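PDB 3MUQ: PBP domain-containing protein from Vibrio parahaemolyticus, which is of unknown function but belongs to the periplasmic binding protein superfamily and probably binds a small ligand after export from the cytoplasm. Local coordinates for residues G126-K129 with K130-F134. Residues are numbered along the deposited sequence; the frame is centred on the assembly and turned at random.
Sequences GTHK and KEMGF
The first two turns of helix 126-138, the helical link of a beta-alpha-beta unit, bring His128 against Glu131 and Met132, the latter a selenomethionine. With CG trans to the backbone N (chi1 179°), the ring of His128 lies beside its own carbonyl carbon, within reach of the residues three and four on. Glu131 OE1 meets the ring at its edge, near the ring plane, where ND1 gives it a weak, long hydrogen bond of 3.5 Å; ring and carboxylate planes are turned 42° apart. The stronger grip on the carboxylate of buried Glu131 comes from other residues: OE1 also bonds Ser120 OG, while OE2 bonds Tyr147 OH and Trp135 NE1, so both oxygens are held, which should fix the group's rotation. Met132 comes at the imidazole obliquely, its SE 3.4 Å from His128 CE1 and 4.3 Å from the ring centroid, a selenium-aromatic contact. The bend at chi2 (-54°) sets SE beside the ring, and CG lies 3.1 Å from His128 O. Beneath the side chains run regular i to i+4 bonds, among them Met132 N to His128 O at 3.0 Å. Ser125 OG accepts a bond from His128 N at the helix start. Glu131 ties the helix to both strands it connects, 118-120 (Ser120) and 147-149 (Tyr147), while Thr127, Lys130, Glu131 and Phe134 lean on Met169 of strand 168-171, and Thr127 and Lys130 also touch Phe86 of strand 78-90.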
loop_
_atom_site.group_PDB
_atom_site.type_symbol
_atom_site.label_atom_id
_atom_site.label_comp_id
_atom_site.label_asym_id
_atom_site.label_seq_id
_atom_site.Cartn_x
_atom_site.Cartn_y
_atom_site.Cartn_z
ATOM N N GLY A 126 -5.468 -3.518 15.712
ATOM C CA GLY A 126 -6.241 -2.547 14.966
ATOM C C GLY A 126 -7.619 -3.098 14.671
ATOM O O GLY A 126 -8.625 -2.399 14.813
ATOM N N THR A 127 -7.671 -4.364 14.267
ATOM C CA THR A 127 -8.952 -5.023 14.030
ATOM C C THR A 127 -9.812 -5.046 15.294
ATOM O O THR A 127 -11.002 -4.759 15.260
ATOM C CB THR A 127 -8.750 -6.456 13.512
ATOM O OG1 THR A 127 -8.097 -6.404 12.236
ATOM C CG2 THR A 127 -10.095 -7.186 13.381
ATOM N N HIS A 128 -9.201 -5.391 16.416
ATOM C CA HIS A 128 -9.917 -5.392 17.682
ATOM C C HIS A 128 -10.462 -3.997 18.035
ATOM O O HIS A 128 -11.611 -3.869 18.451
ATOM C CB HIS A 128 -9.018 -5.905 18.795
ATOM C CG HIS A 128 -9.676 -5.926 20.135
ATOM N ND1 HIS A 128 -11.035 -6.118 20.293
ATOM C CD2 HIS A 128 -9.169 -5.789 21.382
ATOM C CE1 HIS A 128 -11.334 -6.094 21.578
ATOM N NE2 HIS A 128 -10.218 -5.898 22.261
ATOM N N LYS A 129 -9.641 -2.956 17.878
ATOM C CA LYS A 129 -10.096 -1.588 18.134
ATOM C C LYS A 129 -11.281 -1.225 17.250
ATOM O O LYS A 129 -12.244 -0.594 17.691
ATOM C CB LYS A 129 -8.983 -0.572 17.858
ATOM C CG LYS A 129 -7.713 -0.792 18.627
ATOM C CD LYS A 129 -7.869 -0.462 20.076
ATOM C CE LYS A 129 -6.502 -0.233 20.698
ATOM N NZ LYS A 129 -6.653 0.047 22.145
ATOM N N LYS A 130 -11.199 -1.598 15.983
ATOM C CA LYS A 130 -12.294 -1.307 15.081
ATOM C C LYS A 130 -13.588 -2.026 15.493
ATOM O O LYS A 130 -14.681 -1.467 15.388
ATOM C CB LYS A 130 -11.931 -1.660 13.645
ATOM C CG LYS A 130 -13.106 -1.444 12.711
ATOM C CD LYS A 130 -12.674 -1.226 11.286
ATOM C CE LYS A 130 -13.788 -0.573 10.475
ATOM N NZ LYS A 130 -13.803 0.911 10.599
ATOM N N GLU A 131 -13.473 -3.268 15.951
ATOM C CA GLU A 131 -14.653 -3.984 16.405
ATOM C C GLU A 131 -15.274 -3.242 17.589
ATOM O O GLU A 131 -16.496 -3.060 17.654
ATOM C CB GLU A 131 -14.306 -5.411 16.812
ATOM C CG GLU A 131 -15.466 -6.139 17.476
ATOM C CD GLU A 131 -15.005 -7.019 18.606
ATOM O OE1 GLU A 131 -13.800 -7.352 18.627
ATOM O OE2 GLU A 131 -15.833 -7.355 19.485
HETATM N N MSE A 132 -14.422 -2.809 18.514
HETATM C CA MSE A 132 -14.873 -2.096 19.715
HETATM C C MSE A 132 -15.530 -0.759 19.406
HETATM O O MSE A 132 -16.449 -0.327 20.107
HETATM C CB MSE A 132 -13.725 -1.927 20.705
HETATM C CG MSE A 132 -13.078 -3.257 21.108
HETATM SE SE MSE A 132 -14.339 -4.614 21.802
HETATM C CE MSE A 132 -15.496 -4.827 20.312
ATOM N N GLY A 133 -15.060 -0.109 18.351
ATOM C CA GLY A 133 -15.662 1.130 17.905
ATOM C C GLY A 133 -17.103 0.927 17.483
ATOM O O GLY A 133 -17.966 1.741 17.792
ATOM N N PHE A 134 -17.371 -0.158 16.766
ATOM C CA PHE A 134 -18.729 -0.419 16.321
ATOM C C PHE A 134 -19.629 -0.695 17.514
ATOM O O PHE A 134 -20.737 -0.181 17.581
ATOM C CB PHE A 134 -18.780 -1.583 15.335
ATOM C CG PHE A 134 -18.149 -1.286 14.006
ATOM C CD1 PHE A 134 -18.172 -0.002 13.483
ATOM C CD2 PHE A 134 -17.547 -2.295 13.269
ATOM C CE1 PHE A 134 -17.600 0.272 12.257
ATOM C CE2 PHE A 134 -16.965 -2.028 12.041
ATOM C CZ PHE A 134 -16.995 -0.742 11.532
#